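Leucine-rich repeat protein (Bacteroides thetaiotaomicron, PDB 4ECN) is of unknown function but, as an extracellular leucine-rich repeat protein, probably binds other proteins through its elongated repeat solenoid. Local coordinates at residues 552-557 and 575-580; 561-566 and 589-594; 595-600 and 613-618; 619-624 and 644-649. One frame throughout, in Å; residues are numbered along the deposited sequence.

Interaction 1 of 4, residues 552-557 and 575-580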
# COMPACT_ATOMS: atom_id res chain seq x y z
N ILE A 552 -10.26 -16.02 -3.14
CA ILE A 552 -9.18 -15.24 -3.76
C ILE A 552 -7.85 -15.72 -3.23
O ILE A 552 -7.62 -15.72 -2.02
CB ILE A 552 -9.38 -13.72 -3.50
CG1 ILE A 552 -10.71 -13.22 -4.11
CG2 ILE A 552 -8.18 -12.90 -3.99
CD1 ILE A 552 -11.25 -12.04 -3.48
N PHE A 553 -6.96 -16.10 -4.13
CA PHE A 553 -5.65 -16.52 -3.72
C PHE A 553 -4.58 -15.82 -4.61
O PHE A 553 -4.48 -16.07 -5.81
CB PHE A 553 -5.55 -18.05 -3.77
CG PHE A 553 -4.29 -18.64 -3.18
CD1 PHE A 553 -3.74 -18.13 -2.01
CD2 PHE A 553 -3.72 -19.78 -3.73
CE1 PHE A 553 -2.58 -18.68 -1.47
CE2 PHE A 553 -2.57 -20.35 -3.18
CZ PHE A 553 -2.01 -19.80 -2.05
N TYR A 554 -3.83 -14.88 -4.00
CA TYR A 554 -2.69 -14.19 -4.59
C TYR A 554 -1.42 -14.81 -4.09
O TYR A 554 -1.15 -14.72 -2.89
CB TYR A 554 -2.69 -12.69 -4.25
CG TYR A 554 -3.80 -11.84 -4.83
CD1 TYR A 554 -3.76 -11.42 -6.16
CD2 TYR A 554 -4.78 -11.29 -4.01
CE1 TYR A 554 -4.72 -10.55 -6.68
CE2 TYR A 554 -5.75 -10.42 -4.52
CZ TYR A 554 -5.72 -10.06 -5.86
OH TYR A 554 -6.65 -9.21 -6.37
N MSE A 555 -0.64 -15.45 -4.95
CA MSE A 555 0.63 -16.05 -4.52
C MSE A 555 1.73 -15.80 -5.58
O MSE A 555 2.63 -16.62 -5.77
CB MSE A 555 0.48 -17.54 -4.19
CG MSE A 555 -0.19 -18.33 -5.29
SE MSE A 555 0.36 -20.17 -5.19
CE MSE A 555 2.18 -19.97 -5.89
N GLY A 556 1.70 -14.64 -6.20
CA GLY A 556 2.69 -14.24 -7.19
C GLY A 556 4.03 -13.89 -6.59
O GLY A 556 4.13 -13.70 -5.39
N TYR A 557 5.08 -13.82 -7.43
CA TYR A 557 6.45 -13.46 -7.08
C TYR A 557 7.00 -14.34 -5.98
O TYR A 557 7.69 -13.86 -5.08
CB TYR A 557 6.54 -12.00 -6.65
CG TYR A 557 6.15 -11.03 -7.75
CD1 TYR A 557 7.09 -10.54 -8.64
CD2 TYR A 557 4.83 -10.60 -7.88
CE1 TYR A 557 6.74 -9.65 -9.64
CE2 TYR A 557 4.46 -9.72 -8.90
CZ TYR A 557 5.42 -9.24 -9.77
OH TYR A 557 5.10 -8.33 -10.74
N LEU A 575 -13.06 -21.31 -5.20
CA LEU A 575 -12.00 -20.45 -5.73
C LEU A 575 -12.51 -19.70 -6.97
O LEU A 575 -13.26 -20.27 -7.77
CB LEU A 575 -10.74 -21.28 -6.06
CG LEU A 575 -9.47 -20.50 -6.46
CD1 LEU A 575 -8.86 -19.76 -5.27
CD2 LEU A 575 -8.44 -21.43 -7.03
N GLY A 576 -12.12 -18.42 -7.07
CA GLY A 576 -12.53 -17.49 -8.12
C GLY A 576 -11.41 -16.64 -8.68
O GLY A 576 -11.54 -16.11 -9.78
N LEU A 577 -10.29 -16.48 -7.93
CA LEU A 577 -9.12 -15.72 -8.39
C LEU A 577 -7.86 -16.47 -8.06
O LEU A 577 -7.69 -16.88 -6.91
CB LEU A 577 -9.06 -14.29 -7.80
CG LEU A 577 -7.90 -13.39 -8.23
CD1 LEU A 577 -8.31 -11.95 -8.19
CD2 LEU A 577 -6.64 -13.61 -7.40
N LEU A 578 -6.96 -16.58 -9.03
CA LEU A 578 -5.68 -17.24 -8.82
C LEU A 578 -4.59 -16.48 -9.55
O LEU A 578 -4.68 -16.32 -10.76
CB LEU A 578 -5.73 -18.70 -9.25
CG LEU A 578 -4.44 -19.46 -9.11
CD1 LEU A 578 -4.12 -19.73 -7.64
CD2 LEU A 578 -4.51 -20.76 -9.87
N ASP A 579 -3.57 -16.02 -8.80
CA ASP A 579 -2.39 -15.30 -9.25
C ASP A 579 -1.15 -16.13 -8.92
O ASP A 579 -0.85 -16.32 -7.75
CB ASP A 579 -2.31 -13.91 -8.58
CG ASP A 579 -0.91 -13.32 -8.45
OD1 ASP A 579 -0.17 -13.34 -9.43
OD2 ASP A 579 -0.58 -12.80 -7.36
N CYS A 580 -0.44 -16.61 -9.95
CA CYS A 580 0.80 -17.37 -9.84
C CYS A 580 1.86 -16.75 -10.70
O CYS A 580 2.75 -17.46 -11.18
CB CYS A 580 0.58 -18.82 -10.22
SG CYS A 580 -0.09 -19.81 -8.88

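Interaction 2 of 4, residues 561-566 and 589-594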
# COMPACT_ATOMS: atom_id res chain seq x y z
N GLU A 561 7.44 -24.41 -8.05
CA GLU A 561 7.89 -25.08 -9.27
C GLU A 561 6.81 -26.08 -9.77
O GLU A 561 6.68 -26.29 -10.99
CB GLU A 561 9.25 -25.78 -9.05
CG GLU A 561 10.42 -24.82 -8.85
CD GLU A 561 11.78 -25.41 -8.51
OE1 GLU A 561 12.02 -26.61 -8.74
OE2 GLU A 561 12.63 -24.63 -8.03
N GLU A 562 6.03 -26.65 -8.83
CA GLU A 562 4.97 -27.63 -9.07
C GLU A 562 3.66 -27.29 -8.33
O GLU A 562 3.69 -26.98 -7.14
CB GLU A 562 5.41 -29.05 -8.61
CG GLU A 562 6.59 -29.66 -9.34
CD GLU A 562 7.23 -30.87 -8.66
OE1 GLU A 562 6.49 -31.76 -8.19
OE2 GLU A 562 8.48 -30.94 -8.65
N PHE A 563 2.51 -27.45 -9.01
CA PHE A 563 1.20 -27.29 -8.38
C PHE A 563 0.88 -28.49 -7.50
O PHE A 563 1.22 -29.60 -7.90
CB PHE A 563 0.10 -27.14 -9.45
CG PHE A 563 -0.30 -25.73 -9.83
CD1 PHE A 563 0.66 -24.73 -10.00
CD2 PHE A 563 -1.62 -25.43 -10.13
CE1 PHE A 563 0.29 -23.44 -10.37
CE2 PHE A 563 -1.98 -24.14 -10.52
CZ PHE A 563 -1.03 -23.15 -10.61
N PRO A 564 0.20 -28.31 -6.34
CA PRO A 564 -0.21 -29.47 -5.53
C PRO A 564 -1.02 -30.49 -6.32
O PRO A 564 -1.59 -30.14 -7.35
CB PRO A 564 -1.08 -28.83 -4.44
CG PRO A 564 -0.64 -27.42 -4.33
CD PRO A 564 -0.30 -27.04 -5.74
N ALA A 565 -1.11 -31.73 -5.82
CA ALA A 565 -1.89 -32.83 -6.39
C ALA A 565 -3.31 -32.37 -6.73
O ALA A 565 -3.93 -31.66 -5.92
CB ALA A 565 -1.94 -33.98 -5.41
N SER A 566 -3.80 -32.73 -7.93
CA SER A 566 -5.12 -32.34 -8.42
C SER A 566 -6.23 -32.63 -7.39
O SER A 566 -7.05 -31.75 -7.13
CB SER A 566 -5.44 -33.05 -9.72
OG SER A 566 -6.75 -32.72 -10.14
N GLU A 589 -1.48 -28.81 -12.22
CA GLU A 589 -2.45 -29.85 -11.87
C GLU A 589 -3.81 -29.24 -12.01
O GLU A 589 -3.96 -28.04 -11.79
CB GLU A 589 -2.20 -30.42 -10.46
CG GLU A 589 -0.94 -31.27 -10.36
CD GLU A 589 -1.11 -32.76 -10.62
OE1 GLU A 589 -2.13 -33.33 -10.19
OE2 GLU A 589 -0.16 -33.37 -11.16
N ALA A 590 -4.80 -30.00 -12.43
CA ALA A 590 -6.12 -29.41 -12.66
C ALA A 590 -6.92 -29.22 -11.36
O ALA A 590 -6.71 -29.95 -10.39
CB ALA A 590 -6.91 -30.30 -13.61
N PHE A 591 -7.81 -28.21 -11.37
CA PHE A 591 -8.82 -27.91 -10.34
C PHE A 591 -10.11 -28.65 -10.66
O PHE A 591 -10.89 -29.01 -9.78
CB PHE A 591 -9.10 -26.40 -10.27
CG PHE A 591 -7.99 -25.57 -9.70
CD1 PHE A 591 -7.87 -25.38 -8.33
CD2 PHE A 591 -7.08 -24.93 -10.53
CE1 PHE A 591 -6.83 -24.61 -7.79
CE2 PHE A 591 -6.05 -24.15 -10.00
CZ PHE A 591 -5.93 -24.00 -8.63
N GLY A 592 -10.33 -28.84 -11.96
CA GLY A 592 -11.53 -29.45 -12.49
C GLY A 592 -12.47 -28.37 -12.97
O GLY A 592 -12.33 -27.21 -12.57
N THR A 593 -13.44 -28.77 -13.79
CA THR A 593 -14.44 -27.89 -14.42
C THR A 593 -15.51 -27.39 -13.41
O THR A 593 -16.33 -26.56 -13.77
CB THR A 593 -15.09 -28.65 -15.56
OG1 THR A 593 -15.62 -29.89 -15.06
CG2 THR A 593 -14.09 -28.92 -16.70
N ASN A 594 -15.49 -27.89 -12.17
CA ASN A 594 -16.41 -27.48 -11.11
C ASN A 594 -15.89 -26.24 -10.39
O ASN A 594 -16.62 -25.61 -9.61
CB ASN A 594 -16.66 -28.63 -10.12
CG ASN A 594 -17.69 -29.64 -10.59
OD1 ASN A 594 -18.32 -29.52 -11.67
ND2 ASN A 594 -17.92 -30.66 -9.78

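Interaction 3 of 4, residues 595-600 and 613-618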
# COMPACT_ATOMS: atom_id res chain seq x y z
N VAL A 595 -14.61 -25.88 -10.65
CA VAL A 595 -13.97 -24.69 -10.12
C VAL A 595 -14.09 -23.63 -11.23
O VAL A 595 -13.47 -23.76 -12.29
CB VAL A 595 -12.53 -24.91 -9.63
CG1 VAL A 595 -11.84 -23.59 -9.32
CG2 VAL A 595 -12.51 -25.83 -8.41
N LYS A 596 -14.97 -22.64 -10.98
CA LYS A 596 -15.29 -21.53 -11.88
C LYS A 596 -14.46 -20.29 -11.48
O LYS A 596 -14.74 -19.65 -10.46
CB LYS A 596 -16.81 -21.24 -11.84
CG LYS A 596 -17.73 -22.43 -12.14
CD LYS A 596 -17.87 -22.72 -13.63
CE LYS A 596 -18.63 -23.99 -13.94
NZ LYS A 596 -18.77 -24.20 -15.40
N LEU A 597 -13.44 -19.96 -12.30
CA LEU A 597 -12.58 -18.80 -12.05
C LEU A 597 -13.01 -17.59 -12.83
O LEU A 597 -13.32 -17.69 -14.01
CB LEU A 597 -11.10 -19.10 -12.39
CG LEU A 597 -10.28 -20.06 -11.50
CD1 LEU A 597 -8.81 -19.93 -11.80
CD2 LEU A 597 -10.41 -19.74 -10.03
N THR A 598 -12.97 -16.41 -12.19
CA THR A 598 -13.23 -15.11 -12.82
C THR A 598 -11.91 -14.54 -13.27
O THR A 598 -11.83 -13.86 -14.30
CB THR A 598 -13.98 -14.14 -11.89
OG1 THR A 598 -15.12 -14.77 -11.29
CG2 THR A 598 -14.41 -12.88 -12.60
N ASP A 599 -10.85 -14.83 -12.49
CA ASP A 599 -9.53 -14.32 -12.78
C ASP A 599 -8.51 -15.41 -12.66
O ASP A 599 -8.50 -16.17 -11.70
CB ASP A 599 -9.17 -13.15 -11.84
CG ASP A 599 -9.78 -11.82 -12.25
OD1 ASP A 599 -9.27 -11.21 -13.23
OD2 ASP A 599 -10.72 -11.35 -11.55
N LEU A 600 -7.62 -15.47 -13.65
CA LEU A 600 -6.53 -16.43 -13.68
C LEU A 600 -5.34 -15.75 -14.31
O LEU A 600 -5.46 -15.25 -15.43
CB LEU A 600 -6.93 -17.73 -14.41
CG LEU A 600 -5.87 -18.79 -14.60
CD1 LEU A 600 -5.40 -19.37 -13.27
CD2 LEU A 600 -6.36 -19.87 -15.54
N ASP A 613 -8.68 -29.90 -18.54
CA ASP A 613 -9.59 -29.81 -17.40
C ASP A 613 -9.01 -28.90 -16.28
O ASP A 613 -9.45 -29.03 -15.13
CB ASP A 613 -9.86 -31.23 -16.85
CG ASP A 613 -8.63 -32.05 -16.40
OD1 ASP A 613 -7.50 -31.69 -16.79
OD2 ASP A 613 -8.82 -33.09 -15.71
N PHE A 614 -8.04 -27.99 -16.61
CA PHE A 614 -7.38 -27.11 -15.63
C PHE A 614 -8.41 -26.47 -14.72
O PHE A 614 -8.31 -26.59 -13.50
CB PHE A 614 -6.50 -26.03 -16.28
CG PHE A 614 -5.76 -25.19 -15.25
CD1 PHE A 614 -4.73 -25.73 -14.49
CD2 PHE A 614 -6.13 -23.87 -15.01
CE1 PHE A 614 -4.08 -24.97 -13.50
CE2 PHE A 614 -5.48 -23.10 -14.04
CZ PHE A 614 -4.46 -23.66 -13.29
N CYS A 615 -9.42 -25.82 -15.33
CA CYS A 615 -10.56 -25.19 -14.66
C CYS A 615 -11.62 -24.81 -15.69
O CYS A 615 -11.51 -25.10 -16.89
CB CYS A 615 -10.14 -23.97 -13.84
SG CYS A 615 -9.71 -22.53 -14.84
N ALA A 616 -12.66 -24.16 -15.16
CA ALA A 616 -13.79 -23.55 -15.84
C ALA A 616 -13.75 -22.05 -15.54
O ALA A 616 -12.94 -21.61 -14.71
CB ALA A 616 -15.08 -24.18 -15.39
N PHE A 617 -14.59 -21.26 -16.22
CA PHE A 617 -14.59 -19.82 -16.03
C PHE A 617 -16.00 -19.31 -15.82
O PHE A 617 -16.96 -19.96 -16.25
CB PHE A 617 -13.93 -19.13 -17.24
CG PHE A 617 -12.50 -19.56 -17.47
CD1 PHE A 617 -11.46 -19.00 -16.74
CD2 PHE A 617 -12.20 -20.55 -18.41
CE1 PHE A 617 -10.13 -19.42 -16.93
CE2 PHE A 617 -10.87 -20.95 -18.62
CZ PHE A 617 -9.85 -20.39 -17.88
N THR A 618 -16.13 -18.15 -15.13
CA THR A 618 -17.42 -17.50 -14.85
C THR A 618 -17.77 -16.51 -15.97
O THR A 618 -16.94 -16.20 -16.83
CB THR A 618 -17.44 -16.80 -13.46
OG1 THR A 618 -16.59 -15.66 -13.43
CG2 THR A 618 -17.12 -17.73 -12.33

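Interaction 4 of 4, residues 619-624 and 644-649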
# COMPACT_ATOMS: atom_id res chain seq x y z
N ASP A 619 -19.03 -16.04 -15.95
CA ASP A 619 -19.62 -15.08 -16.88
C ASP A 619 -19.21 -13.62 -16.51
O ASP A 619 -19.84 -12.64 -16.94
CB ASP A 619 -21.15 -15.25 -16.87
CG ASP A 619 -21.85 -14.93 -15.55
OD1 ASP A 619 -21.30 -15.31 -14.47
OD2 ASP A 619 -22.97 -14.39 -15.59
N GLN A 620 -18.12 -13.49 -15.72
CA GLN A 620 -17.64 -12.21 -15.23
C GLN A 620 -16.19 -11.96 -15.64
O GLN A 620 -15.66 -10.89 -15.32
CB GLN A 620 -17.75 -12.15 -13.68
CG GLN A 620 -19.13 -12.41 -13.06
CD GLN A 620 -20.24 -11.49 -13.54
OE1 GLN A 620 -20.03 -10.35 -14.02
NE2 GLN A 620 -21.48 -11.97 -13.42
N VAL A 621 -15.54 -12.92 -16.34
CA VAL A 621 -14.12 -12.88 -16.75
C VAL A 621 -13.82 -11.67 -17.62
O VAL A 621 -14.48 -11.47 -18.64
CB VAL A 621 -13.65 -14.15 -17.49
CG1 VAL A 621 -12.24 -13.97 -18.02
CG2 VAL A 621 -13.75 -15.40 -16.60
N GLU A 622 -12.79 -10.91 -17.25
CA GLU A 622 -12.38 -9.79 -18.09
C GLU A 622 -11.16 -10.26 -18.94
O GLU A 622 -11.36 -10.58 -20.11
CB GLU A 622 -12.11 -8.51 -17.30
CG GLU A 622 -11.64 -7.33 -18.16
CD GLU A 622 -12.41 -7.01 -19.44
OE1 GLU A 622 -13.66 -6.93 -19.41
OE2 GLU A 622 -11.73 -6.80 -20.47
N GLY A 623 -9.97 -10.38 -18.35
CA GLY A 623 -8.77 -10.82 -19.05
C GLY A 623 -7.96 -11.84 -18.28
O GLY A 623 -7.71 -11.69 -17.07
N LEU A 624 -7.58 -12.92 -18.98
CA LEU A 624 -6.79 -14.03 -18.45
C LEU A 624 -5.34 -13.93 -18.92
O LEU A 624 -5.10 -13.51 -20.06
CB LEU A 624 -7.41 -15.33 -18.93
CG LEU A 624 -8.89 -15.55 -18.64
CD1 LEU A 624 -9.35 -16.82 -19.27
CD2 LEU A 624 -9.16 -15.63 -17.14
N TYR A 644 -21.46 -15.71 -22.90
CA TYR A 644 -20.67 -14.63 -22.30
C TYR A 644 -19.34 -14.53 -23.06
O TYR A 644 -18.66 -15.53 -23.27
CB TYR A 644 -20.45 -14.78 -20.76
CG TYR A 644 -19.55 -13.69 -20.21
CD1 TYR A 644 -19.97 -12.36 -20.17
CD2 TYR A 644 -18.21 -13.95 -19.88
CE1 TYR A 644 -19.11 -11.33 -19.79
CE2 TYR A 644 -17.35 -12.92 -19.48
CZ TYR A 644 -17.80 -11.61 -19.43
OH TYR A 644 -16.98 -10.58 -19.03
N VAL A 645 -18.98 -13.30 -23.45
CA VAL A 645 -17.75 -13.08 -24.20
C VAL A 645 -16.76 -12.36 -23.31
O VAL A 645 -16.93 -11.16 -23.01
CB VAL A 645 -18.02 -12.32 -25.54
CG1 VAL A 645 -16.73 -12.02 -26.29
CG2 VAL A 645 -18.98 -13.09 -26.43
N MSE A 646 -15.69 -13.09 -22.91
CA MSE A 646 -14.55 -12.56 -22.13
C MSE A 646 -13.90 -11.39 -22.85
O MSE A 646 -13.98 -11.30 -24.08
CB MSE A 646 -13.50 -13.64 -21.88
CG MSE A 646 -14.03 -14.90 -21.24
SE MSE A 646 -12.57 -16.19 -21.00
CE MSE A 646 -12.07 -16.54 -22.90
N GLY A 647 -13.26 -10.49 -22.10
CA GLY A 647 -12.58 -9.35 -22.70
C GLY A 647 -11.36 -9.75 -23.51
O GLY A 647 -11.16 -9.24 -24.62
N SER A 648 -10.54 -10.70 -22.98
CA SER A 648 -9.32 -11.12 -23.67
C SER A 648 -8.60 -12.36 -23.07
O SER A 648 -8.76 -12.70 -21.89
CB SER A 648 -8.32 -9.96 -23.63
OG SER A 648 -8.07 -9.52 -22.30
N VAL A 649 -7.73 -12.99 -23.89
CA VAL A 649 -6.82 -14.04 -23.47
C VAL A 649 -5.45 -13.58 -23.91
O VAL A 649 -5.31 -13.13 -25.05
CB VAL A 649 -7.15 -15.47 -23.94
CG1 VAL A 649 -8.34 -16.02 -23.20
CG2 VAL A 649 -7.36 -15.54 -25.45
O HOH W 1 -16.01 -7.97 -20.95
O HOH W 2 -5.47 -10.95 -20.79

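Interaction 1 of 4, residues 552-557 and 575-580
Leu577 lays its CD2 methyl over one face of the Tyr554 ring, a CH-pi contact with CD2 3.9 Å from the ring centroid, while its CD1 lies beside the phenol oxygen. CG stands anti to the backbone N (chi1 -178°), and CD2 also touches the CG2 methyl of Ile552. On the other face of the sheet, Phe553 and Leu578 lie side by side and point the same way, Phe553 CD2 being 3.9 Å from Leu578 CD1. Past the strand ends, the selenium SE of selenomethionine Met555 packs 3.7 Å from Cys580 SG. The two strands and helix 566-569 between them form a beta-alpha-beta unit in the leucine-rich repeat solenoid, and the strands are parallel to within 6°. Their backbone ladder runs from Phe553 N to Leu577 O (3.0 Å), from Asp579 N to Phe553 O (3.1 Å) and from Met555 N to Asp579 O (2.9 Å). Among polar side chains, Asp579 sets OD2 in the plane of the Tyr554 ring at its edge; OD2 also accepts a weak hydrogen bond from Gly556 N (3.2 Å), while OD1 takes Val581 N. The Tyr554 hydroxyl is bonded to Arg384 O, and its ring also meets that of Tyr387.

Interaction 2 of 4, residues 561-566 and 589-594
The rings of Phe563 and Phe591 meet at their CE2 atoms, 4.1 Å apart, with the two side chains crossing at about a right angle. Phe591 CE2 comes to the edge of the Phe563 ring, near its plane. Each ring has a further aromatic neighbour in an edge-to-face arrangement, Trp537 for Phe563 and Phe614 for Phe591, and both touch Leu569, so this part of the solenoid interior is aromatic and aliphatic. The polar half of the contact lies at Ser566, the first residue of helix 566-569, just after Ala565 at the N-cap position. Its backbone N donates to Glu589 OE1 at 2.9 Å, on the anti side of the carboxylate and 25° out of its plane. The glutamate chain bends at chi2 (-91°), which turns CD back toward the helix start. Ser566 OG donates to Ala590 O at 2.8 Å from above the carbonyl plane, and OG is also bonded to Gln570 NE2. The other carboxylate oxygen, Glu589 OE2, is bonded to His587 NE2. An alanine in place of Glu589 would probably leave the N-H of Ser566 and the imidazole of His587 without this acceptor. The 589-594 loop thus supplies an acceptor to the first amide of helix 566-569, where a carboxylate would probably be modestly favoured, the helix being a single short turn.

Interaction 3 of 4, residues 595-600 and 613-618
Thr598 OG1 and Thr618 OG1 are hydrogen-bonded at 2.7 Å, and either hydroxyl could be the donor. Thr618 holds OG1 between its backbone N and carbonyl carbon (chi1 69°), which points it at Thr598 and turns CG2 toward Lys596 CB, 3.6 Å away; a weak bond with Gln620 N also holds OG1. An alanine in place of Thr618 would probably leave the Thr598 hydroxyl and the Gln620 amide without this mate and open a gap beside Lys596 CB. Backbone bonds fix the parallel register: Ala616 N to Val595 O (3.0 Å), a nearly straight N-H from Leu597 N to Ala616 O (3.0 Å), and Thr618 N to Leu597 O (3.1 Å). The Lys596 chain, bent at chi2 (-80°), lays its CD 3.6 Å from Ala616 CB. On the inner side, the Leu600 methyl CD2 sits 3.7 Å from Phe614 CE2 and 4.0 Å from Phe617 CE1, reaching the latter ring at its edge. Further out, Phe617 packs against Phe638 and Leu624. Strand 616-617 is outermost in its sheet within this chain and pairs with the start of strand 596-601; past the break at Thr598, that strand bonds to strand 577-579 through Asp599 and to Gly625 of strand 623-625 through Leu600.

Interaction 4 of 4, residues 619-624 and 644-649
Tyr644 closes one end of this contact by donating its OH to Val621 O at 2.7 Å, from above the carbonyl plane (45° out of it). Asp619 O lies over the centre of the tyrosine ring, 3.1 Å above its plane, with Gln620 N over the same face nearer the rim. One water donates to Glu622 OE1 and weakly to the Tyr644 hydroxyl, so the water bridges the two segments. Glu622 O is gripped by two amides, Ser648 N at 3.0 Å and, with a poor angle that makes it weak, Gly647 N. Leu624 N donates to Ser648 O at 3.1 Å, while a second water donates to Leu624 O at 2.7 Å and is weakly linked to Ser648 OG. Tyr644 O is answered by Asn674 ND2. Beneath this ladder the selenium of Met646 touches two methyls, SE lying 3.7 Å from Val621 CG1 and 3.7 Å from Leu624 CD1. The parallel strands 623-625 and 646-650 are the first two of the second repeat sheet. Since the chain turns a corner at Gly647, two amides sharing one carbonyl there implies that the turn and the strand after it are tied to the same carbonyl of segment 619-624.

Overall arrangement
From the N terminus, interaction 1 pairs strand 552-554 with strand 577-579, closing a loop of 17 residues that contains helix 566-569. Interaction 2 crosses it: its first segment lies inside that loop and its second beyond strand 577-579, so the two contacts interlock and touch through Leu575, Leu578 and Phe591. Interactions 3 and 4 follow in series, closing loops of 12 and 19 residues, and no contact nests inside another. Interaction 3 touches both earlier ones, at Gly576 and at the backbone between Phe591 and Phe614, and meets interaction 4 through Phe617 and Leu624. Together they carry the first repeat sheet to its last strand and join it to the second.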